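Local coordinates for protein CDP-archaeol synthase (Aeropyrum pernix K1, PDB 5GUF) that probably catalyses, with magnesium, the transfer of a cytidylyl group from CTP to an unsaturated archaeal ether lipid phosphate, giving CDP-archaeol and diphosphate in the membrane, at residues Pro23-Pro31 / Gly65-Ala76; Leu46-Lys57 / Asp100-Gly111. All coordinates share one frame; numbering follows the deposited sequence.

Contact 1 of 2, residues Pro23-Pro31 / Gly65-Ala76; sequences PAMIANATP and GFAAGSAAGVLA. With CTP (cytidine-5'-triphosphate), chain B.
Pro23 lays its ring along the 65-76 helix: CB sits 3.6 Å from Gly69 O, and CG packs on the backbone of Gly73. A turn further on, Ile26 spreads both branches over the alanines of that helix. Its CG2, anti to the backbone N while CG1 lies anti to the carbonyl carbon (chi1 -79°), meets Ala68 CB at 3.7 Å, and CD1 at the end of the other branch touches Ala72 CB.

Ala27 marks a close passage of the backbones, its CA 4.1 Å from Gly65 CA. Its CB rests on Gly65 O at 3.5 Å, and its CA-H makes a bent contact with the same oxygen (133° at the hydrogen). The segments run nearly antiparallel, 154° between their directions, with axes only 7.6 Å apart at closest approach. Such closeness depends on glycine and alanine at the interface, a small-residue packing well known between transmembrane helices; a CB on Gly65 would clash with Ala27 O. Both segments lie in predicted membrane spans, and helix 84-109 packs on Pro23 and Ala76.

Thr30 gives its hydroxyl proton to Ile26 O, OG1 to O 2.7 Å. Its own backbone N binds that carbonyl from the opposite face; two donors thus grip one oxygen, and the hydroxyl's bond helps to fix the rotation of the side chain. Held there, OG1 lies 3.3 Å from Ala68 CB, while CG2 approaches Gly65 N. Pro31 lies only loosely against Gly65 and faces the nucleotide, its CB 3.3 Å from N1 of the CTP base.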
loop_
_atom_site.group_PDB
_atom_site.type_symbol
_atom_site.label_atom_id
_atom_site.label_comp_id
_atom_site.label_asym_id
_atom_site.label_seq_id
_atom_site.Cartn_x
_atom_site.Cartn_y
_atom_site.Cartn_z
ATOM N N PRO A 23 9.926 -11.696 -14.183
ATOM C CA PRO A 23 8.870 -12.626 -14.625
ATOM C C PRO A 23 7.501 -12.308 -14.053
ATOM O O PRO A 23 6.496 -12.451 -14.759
ATOM C CB PRO A 23 9.388 -13.990 -14.142
ATOM C CG PRO A 23 10.876 -13.834 -14.217
ATOM C CD PRO A 23 11.170 -12.402 -13.827
ATOM N N ALA A 24 7.430 -11.887 -12.788
ATOM C CA ALA A 24 6.149 -11.515 -12.189
ATOM C C ALA A 24 5.579 -10.257 -12.841
ATOM O O ALA A 24 4.390 -10.198 -13.169
ATOM C CB ALA A 24 6.327 -11.306 -10.682
ATOM N N MET A 25 6.418 -9.230 -13.009
ATOM C CA MET A 25 6.011 -8.020 -13.715
ATOM C C MET A 25 5.468 -8.355 -15.099
ATOM O O MET A 25 4.443 -7.814 -15.531
ATOM C CB MET A 25 7.198 -7.066 -13.837
ATOM C CG MET A 25 7.546 -6.325 -12.560
ATOM S SD MET A 25 8.953 -5.210 -12.786
ATOM C CE MET A 25 10.297 -6.233 -12.217
ATOM N N ILE A 26 6.143 -9.268 -15.801
ATOM C CA ILE A 26 5.710 -9.646 -17.136
ATOM C C ILE A 26 4.455 -10.510 -17.071
ATOM O O ILE A 26 3.551 -10.371 -17.898
ATOM C CB ILE A 26 6.861 -10.334 -17.892
ATOM C CG1 ILE A 26 7.808 -9.251 -18.413
ATOM C CG2 ILE A 26 6.326 -11.135 -19.060
ATOM C CD1 ILE A 26 9.183 -9.731 -18.752
ATOM N N ALA A 27 4.368 -11.401 -16.084
ATOM C CA ALA A 27 3.132 -12.154 -15.899
ATOM C C ALA A 27 1.969 -11.221 -15.591
ATOM O O ALA A 27 0.858 -11.424 -16.082
ATOM C CB ALA A 27 3.295 -13.185 -14.784
ATOM N N ASN A 28 2.217 -10.173 -14.806
ATOM C CA ASN A 28 1.142 -9.275 -14.410
ATOM C C ASN A 28 0.687 -8.374 -15.553
ATOM O O ASN A 28 -0.482 -7.976 -15.590
ATOM C CB ASN A 28 1.593 -8.426 -13.228
ATOM C CG ASN A 28 0.573 -7.404 -12.831
ATOM O OD1 ASN A 28 -0.552 -7.742 -12.470
ATOM N ND2 ASN A 28 0.948 -6.136 -12.918
ATOM N N ALA A 29 1.591 -8.039 -16.480
ATOM C CA ALA A 29 1.301 -7.076 -17.538
ATOM C C ALA A 29 0.715 -7.717 -18.787
ATOM O O ALA A 29 0.025 -7.039 -19.551
ATOM C CB ALA A 29 2.573 -6.310 -17.919
ATOM N N THR A 30 0.975 -8.993 -19.019
ATOM C CA THR A 30 0.570 -9.672 -20.246
ATOM C C THR A 30 -0.945 -9.802 -20.442
ATOM O O THR A 30 -1.412 -9.661 -21.582
ATOM C CB THR A 30 1.262 -11.042 -20.304
ATOM O OG1 THR A 30 2.681 -10.840 -20.392
ATOM C CG2 THR A 30 0.808 -11.848 -21.513
ATOM N N PRO A 31 -1.749 -10.055 -19.398
ATOM C CA PRO A 31 -3.204 -10.194 -19.625
ATOM C C PRO A 31 -3.882 -8.940 -20.182
ATOM O O PRO A 31 -4.968 -9.053 -20.766
ATOM C CB PRO A 31 -3.748 -10.564 -18.237
ATOM C CG PRO A 31 -2.572 -11.159 -17.506
ATOM C CD PRO A 31 -1.374 -10.425 -18.016
ATOM N N GLY A 65 -0.368 -15.007 -19.104
ATOM C CA GLY A 65 0.494 -14.498 -18.050
ATOM C C GLY A 65 1.494 -15.540 -17.598
ATOM O O GLY A 65 2.695 -15.271 -17.473
ATOM N N PHE A 66 1.011 -16.761 -17.386
ATOM C CA PHE A 66 1.875 -17.850 -16.959
ATOM C C PHE A 66 2.912 -18.177 -18.032
ATOM O O PHE A 66 4.105 -18.291 -17.744
ATOM C CB PHE A 66 1.006 -19.060 -16.643
ATOM C CG PHE A 66 1.761 -20.230 -16.150
ATOM C CD1 PHE A 66 2.519 -20.142 -14.994
ATOM C CD2 PHE A 66 1.731 -21.424 -16.849
ATOM C CE1 PHE A 66 3.234 -21.234 -14.534
ATOM C CE2 PHE A 66 2.442 -22.523 -16.400
ATOM C CZ PHE A 66 3.198 -22.428 -15.235
ATOM N N ALA A 67 2.464 -18.346 -19.277
ATOM C CA ALA A 67 3.379 -18.566 -20.389
ATOM C C ALA A 67 4.427 -17.463 -20.468
ATOM O O ALA A 67 5.620 -17.742 -20.576
ATOM C CB ALA A 67 2.588 -18.651 -21.699
ATOM N N ALA A 68 3.995 -16.207 -20.389
ATOM C CA ALA A 68 4.914 -15.086 -20.510
ATOM C C ALA A 68 5.926 -15.071 -19.373
ATOM O O ALA A 68 7.117 -14.798 -19.593
ATOM C CB ALA A 68 4.128 -13.775 -20.537
ATOM N N GLY A 69 5.461 -15.349 -18.151
ATOM C CA GLY A 69 6.352 -15.356 -17.008
ATOM C C GLY A 69 7.365 -16.476 -17.085
ATOM O O GLY A 69 8.529 -16.296 -16.721
ATOM N N SER A 70 6.940 -17.644 -17.560
ATOM C CA SER A 70 7.877 -18.739 -17.782
ATOM C C SER A 70 8.920 -18.367 -18.831
ATOM O O SER A 70 10.120 -18.576 -18.626
ATOM C CB SER A 70 7.118 -19.993 -18.197
ATOM O OG SER A 70 6.072 -20.245 -17.270
ATOM N N ALA A 71 8.484 -17.803 -19.962
ATOM C CA ALA A 71 9.448 -17.405 -20.982
ATOM C C ALA A 71 10.440 -16.394 -20.417
ATOM O O ALA A 71 11.651 -16.523 -20.626
ATOM C CB ALA A 71 8.728 -16.851 -22.216
ATOM N N ALA A 72 9.954 -15.429 -19.628
ATOM C CA ALA A 72 10.837 -14.401 -19.076
ATOM C C ALA A 72 11.839 -14.984 -18.081
ATOM O O ALA A 72 12.972 -14.490 -17.972
ATOM C CB ALA A 72 10.014 -13.297 -18.403
ATOM N N GLY A 73 11.452 -16.034 -17.361
ATOM C CA GLY A 73 12.379 -16.640 -16.431
ATOM C C GLY A 73 13.549 -17.303 -17.127
ATOM O O GLY A 73 14.638 -17.391 -16.556
ATOM N N VAL A 74 13.333 -17.792 -18.352
ATOM C CA VAL A 74 14.441 -18.226 -19.198
ATOM C C VAL A 74 15.394 -17.063 -19.445
ATOM O O VAL A 74 16.610 -17.193 -19.296
ATOM C CB VAL A 74 13.908 -18.813 -20.518
ATOM C CG1 VAL A 74 15.055 -18.999 -21.511
ATOM C CG2 VAL A 74 13.192 -20.122 -20.268
ATOM N N LEU A 75 14.851 -15.899 -19.805
ATOM C CA LEU A 75 15.708 -14.732 -19.975
ATOM C C LEU A 75 16.366 -14.319 -18.663
ATOM O O LEU A 75 17.518 -13.881 -18.658
ATOM C CB LEU A 75 14.911 -13.566 -20.559
ATOM C CG LEU A 75 14.368 -13.831 -21.957
ATOM C CD1 LEU A 75 13.427 -12.715 -22.403
ATOM C CD2 LEU A 75 15.528 -14.006 -22.922
ATOM N N ALA A 76 15.642 -14.407 -17.543
ATOM C CA ALA A 76 16.260 -14.072 -16.258
ATOM C C ALA A 76 17.377 -15.051 -15.914
ATOM O O ALA A 76 18.429 -14.647 -15.415
ATOM C CB ALA A 76 15.212 -14.046 -15.143
HETATM N N1 CTP B . -6.748 -9.529 -17.395
HETATM C C2 CTP B . -7.187 -10.812 -17.714
HETATM N N3 CTP B . -6.950 -11.888 -16.872
HETATM C C4 CTP B . -6.209 -11.693 -15.715
HETATM C C5 CTP B . -5.726 -10.414 -15.414
HETATM C C6 CTP B . -6.150 -9.315 -16.170
HETATM O O2 CTP B . -7.802 -11.006 -18.761
HETATM N N4 CTP B . -5.970 -12.726 -14.911
HETATM C "C1'" CTP B . -6.987 -8.425 -18.372
HETATM C "C2'" CTP B . -8.437 -7.969 -18.326
HETATM O "O2'" CTP B . -8.802 -7.512 -19.609
HETATM C "C3'" CTP B . -8.392 -6.790 -17.390
HETATM C "C4'" CTP B . -7.071 -6.156 -17.806
HETATM O "O4'" CTP B . -6.214 -7.250 -18.128
HETATM O "O3'" CTP B . -9.498 -5.948 -17.576
HETATM C "C5'" CTP B . -6.494 -5.239 -16.727
HETATM O "O5'" CTP B . -6.138 -5.962 -15.568
HETATM P PA CTP B . -6.668 -5.475 -14.135
HETATM O O1A CTP B . -6.390 -3.990 -14.048
HETATM O O2A CTP B . -6.029 -6.240 -12.993
HETATM O O3A CTP B . -8.248 -5.795 -14.183
HETATM P PB CTP B . -9.411 -4.694 -13.993
HETATM O O1B CTP B . -10.071 -4.464 -15.336
HETATM O O2B CTP B . -8.913 -3.384 -13.439
HETATM O O3B CTP B . -10.406 -5.431 -12.949
HETATM P PG CTP B . -10.237 -5.346 -11.337
HETATM O O1G CTP B . -11.104 -4.224 -10.828
HETATM O O2G CTP B . -10.637 -6.687 -10.807
HETATM O O3G CTP B . -8.811 -5.077 -10.947
#

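Contact 2 of 2, residues Leu46-Lys57 / Asp100-Gly111; sequences LPDGRRLLGDGK and DMAGSFVKRRLG. With K (potassium ion), chain F; CTP (cytidine-5'-triphosphate), chain B.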
loop_
_atom_site.group_PDB
_atom_site.type_symbol
_atom_site.label_atom_id
_atom_site.label_comp_id
_atom_site.label_asym_id
_atom_site.label_seq_id
_atom_site.Cartn_x
_atom_site.Cartn_y
_atom_site.Cartn_z
ATOM N N LEU A 46 -21.485 -13.554 -5.429
ATOM C CA LEU A 46 -21.551 -13.946 -4.023
ATOM C C LEU A 46 -22.782 -13.346 -3.347
ATOM O O LEU A 46 -23.414 -12.437 -3.877
ATOM C CB LEU A 46 -20.280 -13.499 -3.313
ATOM C CG LEU A 46 -18.987 -14.254 -3.587
ATOM C CD1 LEU A 46 -18.098 -14.217 -2.328
ATOM C CD2 LEU A 46 -19.267 -15.680 -4.036
ATOM N N PRO A 47 -23.144 -13.834 -2.150
ATOM C CA PRO A 47 -24.314 -13.279 -1.436
ATOM C C PRO A 47 -24.266 -11.787 -1.167
ATOM O O PRO A 47 -25.312 -11.214 -0.831
ATOM C CB PRO A 47 -24.320 -14.052 -0.117
ATOM C CG PRO A 47 -23.676 -15.339 -0.441
ATOM C CD PRO A 47 -22.623 -15.035 -1.470
ATOM N N ASP A 48 -23.107 -11.135 -1.268
ATOM C CA ASP A 48 -23.065 -9.691 -1.090
ATOM C C ASP A 48 -23.457 -8.949 -2.351
ATOM O O ASP A 48 -23.394 -7.718 -2.370
ATOM C CB ASP A 48 -21.679 -9.237 -0.646
ATOM C CG ASP A 48 -20.574 -9.752 -1.548
ATOM O OD1 ASP A 48 -20.870 -10.178 -2.689
ATOM O OD2 ASP A 48 -19.403 -9.721 -1.111
ATOM N N GLY A 49 -23.850 -9.668 -3.401
ATOM C CA GLY A 49 -24.262 -9.075 -4.656
ATOM C C GLY A 49 -23.160 -8.826 -5.660
ATOM O O GLY A 49 -23.455 -8.371 -6.772
ATOM N N ARG A 50 -21.909 -9.103 -5.316
ATOM C CA ARG A 50 -20.781 -8.784 -6.172
ATOM C C ARG A 50 -20.203 -10.062 -6.764
ATOM O O ARG A 50 -20.317 -11.146 -6.185
ATOM C CB ARG A 50 -19.695 -8.032 -5.387
ATOM C CG ARG A 50 -20.083 -6.625 -4.932
ATOM C CD ARG A 50 -20.459 -5.758 -6.113
ATOM N NE ARG A 50 -21.394 -4.704 -5.726
ATOM C CZ ARG A 50 -21.284 -3.421 -6.055
ATOM N NH1 ARG A 50 -20.276 -2.994 -6.803
ATOM N NH2 ARG A 50 -22.199 -2.562 -5.629
ATOM N N ARG A 51 -19.547 -9.915 -7.915
ATOM C CA ARG A 51 -18.857 -11.045 -8.527
ATOM C C ARG A 51 -17.774 -11.568 -7.592
ATOM O O ARG A 51 -17.229 -10.836 -6.762
ATOM C CB ARG A 51 -18.243 -10.635 -9.858
ATOM C CG ARG A 51 -19.265 -10.405 -10.949
ATOM C CD ARG A 51 -19.727 -11.711 -11.556
ATOM N NE ARG A 51 -18.630 -12.396 -12.237
ATOM C CZ ARG A 51 -18.153 -12.076 -13.444
ATOM N NH1 ARG A 51 -18.665 -11.068 -14.153
ATOM N NH2 ARG A 51 -17.150 -12.774 -13.949
ATOM N N LEU A 52 -17.496 -12.863 -7.700
ATOM C CA LEU A 52 -16.406 -13.444 -6.924
ATOM C C LEU A 52 -15.075 -12.781 -7.279
ATOM O O LEU A 52 -14.318 -12.361 -6.393
ATOM C CB LEU A 52 -16.353 -14.950 -7.169
ATOM C CG LEU A 52 -15.151 -15.696 -6.601
ATOM C CD1 LEU A 52 -15.220 -15.706 -5.089
ATOM C CD2 LEU A 52 -15.062 -17.111 -7.171
ATOM N N LEU A 53 -14.789 -12.653 -8.580
ATOM C CA LEU A 53 -13.607 -11.958 -9.086
ATOM C C LEU A 53 -13.939 -10.836 -10.050
ATOM O O LEU A 53 -13.307 -9.779 -9.993
ATOM C CB LEU A 53 -12.646 -12.941 -9.781
ATOM C CG LEU A 53 -11.970 -13.985 -8.870
ATOM C CD1 LEU A 53 -10.996 -14.886 -9.658
ATOM C CD2 LEU A 53 -11.267 -13.347 -7.660
ATOM N N GLY A 54 -14.928 -11.028 -10.922
ATOM C CA GLY A 54 -15.234 -10.075 -11.964
ATOM C C GLY A 54 -14.682 -10.526 -13.303
ATOM O O GLY A 54 -13.896 -11.478 -13.409
ATOM N N ASP A 55 -15.105 -9.798 -14.346
ATOM C CA ASP A 55 -14.723 -10.128 -15.716
ATOM C C ASP A 55 -13.268 -9.808 -16.022
ATOM O O ASP A 55 -12.751 -10.273 -17.037
ATOM C CB ASP A 55 -15.621 -9.385 -16.716
ATOM C CG ASP A 55 -16.980 -10.039 -16.875
ATOM O OD1 ASP A 55 -17.089 -11.263 -16.606
ATOM O OD2 ASP A 55 -17.932 -9.331 -17.277
ATOM N N GLY A 56 -12.603 -9.017 -15.185
ATOM C CA GLY A 56 -11.233 -8.646 -15.458
ATOM C C GLY A 56 -10.236 -9.775 -15.316
ATOM O O GLY A 56 -9.075 -9.584 -15.675
ATOM N N LYS A 57 -10.652 -10.929 -14.802
ATOM C CA LYS A 57 -9.768 -12.072 -14.577
ATOM C C LYS A 57 -10.252 -13.195 -15.486
ATOM O O LYS A 57 -11.257 -13.855 -15.193
ATOM C CB LYS A 57 -9.778 -12.501 -13.110
ATOM C CG LYS A 57 -9.391 -11.398 -12.152
ATOM C CD LYS A 57 -8.042 -10.767 -12.529
ATOM C CE LYS A 57 -7.983 -9.350 -12.010
ATOM N NZ LYS A 57 -6.871 -8.498 -12.474
ATOM N N ASP A 100 -2.733 -10.881 -7.898
ATOM C CA ASP A 100 -3.603 -9.981 -8.642
ATOM C C ASP A 100 -5.065 -10.406 -8.522
ATOM O O ASP A 100 -5.959 -9.563 -8.371
ATOM C CB ASP A 100 -3.158 -9.935 -10.099
ATOM C CG ASP A 100 -4.087 -9.134 -10.966
ATOM O OD1 ASP A 100 -4.263 -7.920 -10.722
ATOM O OD2 ASP A 100 -4.639 -9.730 -11.914
ATOM N N MET A 101 -5.329 -11.708 -8.576
ATOM C CA MET A 101 -6.689 -12.180 -8.346
ATOM C C MET A 101 -7.130 -11.945 -6.903
ATOM O O MET A 101 -8.277 -11.559 -6.658
ATOM C CB MET A 101 -6.796 -13.657 -8.718
ATOM C CG MET A 101 -6.777 -13.867 -10.221
ATOM S SD MET A 101 -7.224 -15.550 -10.621
ATOM C CE MET A 101 -5.754 -16.379 -10.016
ATOM N N ALA A 102 -6.238 -12.169 -5.935
ATOM C CA ALA A 102 -6.598 -11.894 -4.546
ATOM C C ALA A 102 -6.958 -10.422 -4.359
ATOM O O ALA A 102 -7.867 -10.088 -3.589
ATOM C CB ALA A 102 -5.458 -12.309 -3.612
ATOM N N GLY A 103 -6.280 -9.534 -5.089
ATOM C CA GLY A 103 -6.610 -8.122 -5.023
ATOM C C GLY A 103 -7.970 -7.812 -5.624
ATOM O O GLY A 103 -8.727 -7.010 -5.078
ATOM N N SER A 104 -8.288 -8.428 -6.769
ATOM C CA SER A 104 -9.617 -8.291 -7.359
ATOM C C SER A 104 -10.691 -8.849 -6.438
ATOM O O SER A 104 -11.777 -8.263 -6.303
ATOM C CB SER A 104 -9.670 -8.997 -8.711
ATOM O OG SER A 104 -9.226 -8.122 -9.700
ATOM N N PHE A 105 -10.411 -9.989 -5.810
ATOM C CA PHE A 105 -11.320 -10.525 -4.803
ATOM C C PHE A 105 -11.620 -9.490 -3.727
ATOM O O PHE A 105 -12.784 -9.270 -3.364
ATOM C CB PHE A 105 -10.727 -11.779 -4.165
ATOM C CG PHE A 105 -11.557 -12.320 -3.045
ATOM C CD1 PHE A 105 -12.759 -12.967 -3.310
ATOM C CD2 PHE A 105 -11.153 -12.164 -1.726
ATOM C CE1 PHE A 105 -13.539 -13.469 -2.274
ATOM C CE2 PHE A 105 -11.919 -12.661 -0.685
ATOM C CZ PHE A 105 -13.122 -13.303 -0.953
ATOM N N VAL A 106 -10.575 -8.848 -3.197
ATOM C CA VAL A 106 -10.767 -7.881 -2.126
ATOM C C VAL A 106 -11.549 -6.676 -2.633
ATOM O O VAL A 106 -12.431 -6.161 -1.935
ATOM C CB VAL A 106 -9.405 -7.499 -1.508
ATOM C CG1 VAL A 106 -9.479 -6.195 -0.730
ATOM C CG2 VAL A 106 -8.910 -8.625 -0.583
ATOM N N LYS A 107 -11.303 -6.251 -3.876
ATOM C CA LYS A 107 -12.041 -5.107 -4.411
ATOM C C LYS A 107 -13.529 -5.410 -4.530
ATOM O O LYS A 107 -14.372 -4.557 -4.214
ATOM C CB LYS A 107 -11.489 -4.687 -5.774
ATOM C CG LYS A 107 -10.096 -4.088 -5.749
ATOM C CD LYS A 107 -9.581 -3.881 -7.144
ATOM C CE LYS A 107 -10.162 -2.630 -7.762
ATOM N NZ LYS A 107 -9.558 -2.379 -9.093
ATOM N N ARG A 108 -13.872 -6.616 -4.994
ATOM C CA ARG A 108 -15.280 -6.973 -5.133
ATOM C C ARG A 108 -15.970 -7.009 -3.772
ATOM O O ARG A 108 -17.077 -6.485 -3.624
ATOM C CB ARG A 108 -15.430 -8.324 -5.849
ATOM C CG ARG A 108 -14.926 -8.395 -7.308
ATOM C CD ARG A 108 -15.542 -7.364 -8.266
ATOM N NE ARG A 108 -14.803 -6.100 -8.309
ATOM C CZ ARG A 108 -13.625 -5.928 -8.908
ATOM N NH1 ARG A 108 -13.028 -6.944 -9.519
ATOM N NH2 ARG A 108 -13.034 -4.738 -8.890
ATOM N N ARG A 109 -15.334 -7.624 -2.769
ATOM C CA ARG A 109 -15.932 -7.691 -1.439
ATOM C C ARG A 109 -16.160 -6.305 -0.847
ATOM O O ARG A 109 -17.026 -6.138 0.021
ATOM C CB ARG A 109 -15.058 -8.520 -0.492
ATOM C CG ARG A 109 -14.771 -9.923 -0.985
ATOM C CD ARG A 109 -15.981 -10.863 -0.937
ATOM N NE ARG A 109 -17.009 -10.617 -1.960
ATOM C CZ ARG A 109 -16.871 -10.826 -3.273
ATOM N NH1 ARG A 109 -15.725 -11.275 -3.773
ATOM N NH2 ARG A 109 -17.887 -10.573 -4.097
ATOM N N LEU A 110 -15.403 -5.306 -1.293
ATOM C CA LEU A 110 -15.566 -3.944 -0.809
ATOM C C LEU A 110 -16.548 -3.135 -1.646
ATOM O O LEU A 110 -16.693 -1.925 -1.417
ATOM C CB LEU A 110 -14.210 -3.245 -0.787
ATOM C CG LEU A 110 -13.205 -3.816 0.201
ATOM C CD1 LEU A 110 -11.882 -3.125 -0.017
ATOM C CD2 LEU A 110 -13.685 -3.624 1.630
ATOM N N GLY A 111 -17.208 -3.763 -2.616
ATOM C CA GLY A 111 -18.081 -3.049 -3.521
ATOM C C GLY A 111 -17.395 -2.200 -4.566
ATOM O O GLY A 111 -18.043 -1.339 -5.166
HETATM K K K F . -4.380 -5.223 -10.989
HETATM N N1 CTP B . -6.748 -9.529 -17.395
HETATM C C2 CTP B . -7.187 -10.812 -17.714
HETATM N N3 CTP B . -6.950 -11.888 -16.872
HETATM C C4 CTP B . -6.209 -11.693 -15.715
HETATM C C5 CTP B . -5.726 -10.414 -15.414
HETATM C C6 CTP B . -6.150 -9.315 -16.170
HETATM O O2 CTP B . -7.802 -11.006 -18.761
HETATM N N4 CTP B . -5.970 -12.726 -14.911
HETATM C "C1'" CTP B . -6.987 -8.425 -18.372
HETATM C "C2'" CTP B . -8.437 -7.969 -18.326
HETATM O "O2'" CTP B . -8.802 -7.512 -19.609
HETATM C "C3'" CTP B . -8.392 -6.790 -17.390
HETATM C "C4'" CTP B . -7.071 -6.156 -17.806
HETATM O "O4'" CTP B . -6.214 -7.250 -18.128
HETATM O "O3'" CTP B . -9.498 -5.948 -17.576
HETATM C "C5'" CTP B . -6.494 -5.239 -16.727
HETATM O "O5'" CTP B . -6.138 -5.962 -15.568
HETATM P PA CTP B . -6.668 -5.475 -14.135
HETATM O O1A CTP B . -6.390 -3.990 -14.048
HETATM O O2A CTP B . -6.029 -6.240 -12.993
HETATM O O3A CTP B . -8.248 -5.795 -14.183
HETATM P PB CTP B . -9.411 -4.694 -13.993
HETATM O O1B CTP B . -10.071 -4.464 -15.336
HETATM O O2B CTP B . -8.913 -3.384 -13.439
HETATM O O3B CTP B . -10.406 -5.431 -12.949
HETATM P PG CTP B . -10.237 -5.346 -11.337
HETATM O O1G CTP B . -11.104 -4.224 -10.828
HETATM O O2G CTP B . -10.637 -6.687 -10.807
HETATM O O3G CTP B . -8.811 -5.077 -10.947
HETATM O O HOH W 1 -18.506 -7.876 1.150
HETATM O O HOH W 2 -6.224 -6.912 -9.266
HETATM O O HOH W 3 -6.931 -3.827 -11.107
HETATM O O HOH W 4 -2.036 -6.234 -11.051
#
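Arg109 and Asp48 form a salt bridge with nearly coplanar groups, 19° apart: NE gives a 178° bond to the syn lone pair of OD2 at 2.7 Å, while NH2 reaches OD1 weakly. NH2 also binds Arg51 O at 2.8 Å from above its carbonyl plane, and NH1 bonds Leu52 O; bends at chi2 and chi3 fold the side chain back over the loop, where one guanidinium meets three residues. With an alanine in place of Arg109, the Asp48 carboxylate would probably lose its charged mate, and the carbonyls of Arg51 and Leu52 the donors that tie them to the helix.

Arg108 NH1 donates to Leu53 O at 2.9 Å, and NH2 to O1G of the CTP gamma-phosphate. Lys57 NZ bridges Asp100 OD2, at 2.6 Å, and the alpha-phosphate oxygen O2A. Asp100 OD1 binds potassium, as do O2A and Asp122 O, so loop and helix both contribute to the triphosphate and potassium site of this cytidylyltransferase.

The Schellman motif at Gly111 ends the helix, and Gly111 CA lies over the rim of one face of the Arg50 guanidinium. Leu46 CD1 lies 3.7 Å above the centre of the Arg109 guanidinium. Leu53 crosses Met101, CD1 to SD 3.9 Å, and its CD2 abuts Phe105 CB, while Leu52 CD1 meets Phe105 CE1 at 4.0 Å.

From the N terminus, helix 14-29 supplies the first half of contact 1, and the loop that follows helix 31-34 supplies the first half of contact 2. Helix 59-80 then returns to close contact 1 across 33 intervening residues, and helix 84-109 closes contact 2 across 42. The segments alternate along the chain, so the two closures cross. Contact 1, its centre about 9 Å from that of the chain, joins two helices predicted to span the membrane; contact 2, centred about 17 Å out on the opposite side, ties the loop to the helix end. Their centres are 24 Å apart, yet Asn28 OD1 packs 4.1 Å from Asp100 CG, and both touch CTP, contact 1 at the base and ribose C1', contact 2 largely at the phosphates.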